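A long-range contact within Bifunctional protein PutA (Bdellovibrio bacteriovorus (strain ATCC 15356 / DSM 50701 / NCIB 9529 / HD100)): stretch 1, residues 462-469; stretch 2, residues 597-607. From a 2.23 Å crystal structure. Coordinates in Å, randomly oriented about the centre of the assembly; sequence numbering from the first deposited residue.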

# COMPACT_ATOMS: atom_id res chain seq x y z
N PRO B 462 6.66 12.60 -14.10
CA PRO B 462 5.43 13.12 -13.50
C PRO B 462 4.89 12.18 -12.43
O PRO B 462 4.97 10.96 -12.54
CB PRO B 462 4.47 13.24 -14.69
CG PRO B 462 5.35 13.15 -15.93
CD PRO B 462 6.50 12.28 -15.53
N GLY B 463 4.38 12.77 -11.35
CA GLY B 463 3.88 12.00 -10.25
C GLY B 463 4.92 11.51 -9.27
O GLY B 463 4.56 11.11 -8.16
N LYS B 464 6.20 11.54 -9.63
CA LYS B 464 7.23 11.05 -8.73
C LYS B 464 7.60 12.11 -7.70
O LYS B 464 7.62 13.30 -8.01
CB LYS B 464 8.46 10.62 -9.52
CG LYS B 464 9.59 10.05 -8.70
CD LYS B 464 10.74 9.54 -9.59
CE LYS B 464 12.05 9.31 -8.83
NZ LYS B 464 11.94 8.40 -7.64
N PHE B 465 7.84 11.68 -6.47
CA PHE B 465 8.32 12.59 -5.43
C PHE B 465 9.80 12.89 -5.61
O PHE B 465 10.61 11.98 -5.84
CB PHE B 465 8.12 11.98 -4.04
CG PHE B 465 8.75 12.79 -2.95
CD1 PHE B 465 8.06 13.86 -2.37
CD2 PHE B 465 10.03 12.48 -2.48
CE1 PHE B 465 8.64 14.60 -1.36
CE2 PHE B 465 10.62 13.23 -1.47
CZ PHE B 465 9.92 14.30 -0.91
N TYR B 466 10.16 14.16 -5.42
CA TYR B 466 11.56 14.59 -5.41
C TYR B 466 11.85 15.34 -4.13
O TYR B 466 11.01 16.11 -3.65
CB TYR B 466 11.91 15.48 -6.63
CG TYR B 466 11.88 14.69 -7.91
CD1 TYR B 466 10.70 14.54 -8.65
CD2 TYR B 466 13.03 14.04 -8.36
CE1 TYR B 466 10.67 13.78 -9.82
CE2 TYR B 466 13.03 13.28 -9.54
CZ TYR B 466 11.84 13.15 -10.25
OH TYR B 466 11.86 12.38 -11.40
N ASN B 467 13.03 15.11 -3.57
CA ASN B 467 13.46 15.84 -2.39
C ASN B 467 13.88 17.26 -2.74
O ASN B 467 14.40 17.53 -3.83
CB ASN B 467 14.62 15.12 -1.73
CG ASN B 467 14.23 13.77 -1.20
OD1 ASN B 467 14.24 12.77 -1.93
ND2 ASN B 467 13.91 13.71 0.09
N GLU B 468 13.72 18.16 -1.79
CA GLU B 468 14.16 19.54 -1.94
C GLU B 468 15.68 19.64 -2.00
O GLU B 468 16.38 19.11 -1.12
CB GLU B 468 13.63 20.36 -0.76
CG GLU B 468 14.13 21.79 -0.74
CD GLU B 468 13.46 22.69 -1.77
OE1 GLU B 468 12.39 22.32 -2.32
OE2 GLU B 468 14.00 23.77 -2.02
N PRO B 469 16.24 20.33 -3.00
CA PRO B 469 17.70 20.50 -3.05
C PRO B 469 18.20 21.34 -1.88
O PRO B 469 17.56 22.30 -1.46
CB PRO B 469 17.94 21.24 -4.38
CG PRO B 469 16.70 21.04 -5.17
CD PRO B 469 15.57 20.89 -4.18
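Stretch 2 597-607: AIDFCRYYARH

Residues 597-607 form an uninterrupted piece of a longer α-helix, with helical phi/psi values (phi -71 to -52°, psi -56 to -32°) and regular i to i+4 hydrogen bonds such as Tyr603 N to Asp599 O (2.8 Å). The helix lies against an irregular segment, residues 462-469, in which every residue except Gly463 has extended backbone angles. The two stretches run in opposite directions: the CA atoms of Phe465 and Tyr603 are 6.9 Å apart, those of Asn467 and Asp599 5.8 Å, and Gly463 meets Arg606 while Glu468 reaches back to Asp599 and Ile598. Touching residues are at least 130 positions apart in sequence, and together the stretches bury 468 Å².

Phe465 contributes the most covered surface, 113 Å². Its CA-to-CB bond points toward the helix, and with chi1 at 173° (t) the buried ring lies against Asp599, Arg602, Tyr603 and Arg606. Phe465 CE1 lies 3.7 Å from both the backbone N and the CB of Tyr603, and 3.8 Å from Asp599 O. The edge of the Tyr603 ring is directed toward the face of the Phe465 ring, with centroids 5.4 Å apart and planes at 87°, a nearly perpendicular aromatic pair. Around the edge of the phenylalanine ring lie the aliphatic parts of two arginines: Arg602 CB is 4.0 Å from Phe465 CE1, and Arg606 CD packs 3.8 Å from Phe465 CB.

Asp599, with 75 Å² covered, is the polar anchor at the other end of the contact. Its CA-to-CB bond points sideways, but the carboxylate comes nearer to stretch 1 and uses both oxygens there. Asp599 OD1 accepts a hydrogen bond from the backbone N of Glu468 (2.7 Å, 166°), while Asp599 OD2 accepts one from Asn467 ND2 (2.9 Å, 169°). Both bonds are nearly linear, and two waters also donate to the carboxylate. One donates to Asp599 OD1 and to Tyr466 O, each at 2.8 Å; another donates to Asp599 OD2 at 2.8 Å and to Glu468 O at 2.9 Å.

Glu468 has 66 Å² covered. Its CA-to-CB bond points toward the helix; its CB lies 3.4 Å from Asp599 OD1 and its OE1 3.9 Å from Ile598 CG2. It has no direct hydrogen bond to Arg602. Instead, two waters link them: each donates to Glu468 OE1 at 2.7 Å, one accepting from Arg602 NE at 2.8 Å and the other from Arg602 NH2 at 2.9 Å.

Arg606 closes the contact at the opposite end. Fully extended through chi3, it carries its guanidinium to Gly463 O, which lies at the edge of the group and accepts from both Arg606 NE (2.8 Å) and Arg606 NH2 (2.5 Å). Gly463 itself has phi/psi of 82/-16, angles at which a CB would be jammed against the preceding carbonyl oxygen.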

# COMPACT_ATOMS: atom_id res chain seq x y z
N ALA B 597 12.08 19.46 6.35
CA ALA B 597 10.74 19.95 6.70
C ALA B 597 9.90 20.15 5.46
O ALA B 597 8.72 19.76 5.43
CB ALA B 597 10.82 21.26 7.49
N ILE B 598 10.48 20.74 4.43
CA ILE B 598 9.77 20.89 3.16
C ILE B 598 9.42 19.52 2.59
O ILE B 598 8.30 19.31 2.10
CB ILE B 598 10.64 21.71 2.19
CG1 ILE B 598 10.75 23.14 2.71
CG2 ILE B 598 10.10 21.66 0.72
CD1 ILE B 598 11.88 23.95 2.07
N ASP B 599 10.35 18.58 2.69
CA ASP B 599 10.12 17.24 2.16
C ASP B 599 8.94 16.56 2.84
O ASP B 599 8.13 15.91 2.18
CB ASP B 599 11.38 16.37 2.31
CG ASP B 599 12.47 16.73 1.30
OD1 ASP B 599 12.18 17.45 0.31
OD2 ASP B 599 13.63 16.24 1.49
N PHE B 600 8.84 16.66 4.18
CA PHE B 600 7.71 16.08 4.90
C PHE B 600 6.39 16.65 4.39
O PHE B 600 5.44 15.90 4.11
CB PHE B 600 7.85 16.34 6.41
CG PHE B 600 8.78 15.38 7.13
CD1 PHE B 600 8.73 14.01 6.88
CD2 PHE B 600 9.67 15.85 8.08
CE1 PHE B 600 9.58 13.12 7.54
CE2 PHE B 600 10.54 14.97 8.77
CZ PHE B 600 10.49 13.60 8.49
N CYS B 601 6.32 17.98 4.26
CA CYS B 601 5.15 18.65 3.71
C CYS B 601 4.74 18.05 2.38
O CYS B 601 3.60 17.62 2.18
CB CYS B 601 5.45 20.14 3.54
SG CYS B 601 5.55 21.08 5.05
N ARG B 602 5.68 18.04 1.43
CA ARG B 602 5.32 17.61 0.08
C ARG B 602 5.01 16.12 0.04
O ARG B 602 4.08 15.70 -0.65
CB ARG B 602 6.44 17.96 -0.90
CG ARG B 602 6.75 19.44 -0.89
CD ARG B 602 7.04 19.90 -2.30
NE ARG B 602 7.55 21.26 -2.33
CZ ARG B 602 6.79 22.35 -2.34
NH1 ARG B 602 5.47 22.27 -2.28
NH2 ARG B 602 7.37 23.55 -2.40
N TYR B 603 5.77 15.31 0.79
CA TYR B 603 5.56 13.87 0.76
C TYR B 603 4.22 13.49 1.39
O TYR B 603 3.46 12.69 0.82
CB TYR B 603 6.70 13.16 1.47
CG TYR B 603 6.66 11.65 1.43
CD1 TYR B 603 7.30 10.93 0.41
CD2 TYR B 603 6.00 10.92 2.43
CE1 TYR B 603 7.28 9.52 0.38
CE2 TYR B 603 5.97 9.53 2.41
CZ TYR B 603 6.62 8.83 1.39
OH TYR B 603 6.59 7.45 1.38
N TYR B 604 3.90 14.04 2.56
CA TYR B 604 2.63 13.65 3.16
C TYR B 604 1.47 14.24 2.36
O TYR B 604 0.42 13.60 2.26
CB TYR B 604 2.57 14.06 4.64
CG TYR B 604 3.62 13.34 5.47
CD1 TYR B 604 3.92 12.00 5.22
CD2 TYR B 604 4.35 14.01 6.45
CE1 TYR B 604 4.89 11.32 5.96
CE2 TYR B 604 5.34 13.35 7.19
CZ TYR B 604 5.60 12.01 6.93
OH TYR B 604 6.57 11.35 7.65
N ALA B 605 1.65 15.42 1.76
CA ALA B 605 0.59 15.95 0.91
C ALA B 605 0.41 15.06 -0.32
O ALA B 605 -0.72 14.72 -0.69
CB ALA B 605 0.88 17.40 0.50
N ARG B 606 1.52 14.63 -0.93
CA ARG B 606 1.43 13.70 -2.05
C ARG B 606 0.74 12.40 -1.62
O ARG B 606 -0.11 11.88 -2.34
CB ARG B 606 2.82 13.43 -2.62
CG ARG B 606 2.87 12.41 -3.75
CD ARG B 606 4.33 12.21 -4.19
NE ARG B 606 4.45 11.33 -5.35
CZ ARG B 606 4.34 10.01 -5.29
NH1 ARG B 606 4.10 9.41 -4.13
NH2 ARG B 606 4.45 9.29 -6.39
N HIS B 607 1.10 11.87 -0.45
CA HIS B 607 0.52 10.59 -0.02
C HIS B 607 -0.98 10.72 0.23
O HIS B 607 -1.75 9.83 -0.15
CB HIS B 607 1.23 10.09 1.24
CG HIS B 607 1.10 8.62 1.47
ND1 HIS B 607 1.49 8.01 2.65
CD2 HIS B 607 0.63 7.62 0.67
CE1 HIS B 607 1.27 6.71 2.56
NE2 HIS B 607 0.75 6.45 1.38
O HOH W 1 10.27 17.92 -1.69
O HOH W 2 15.76 18.07 1.51
O HOH W 3 10.28 20.65 -2.63
O HOH W 4 10.27 23.97 -2.58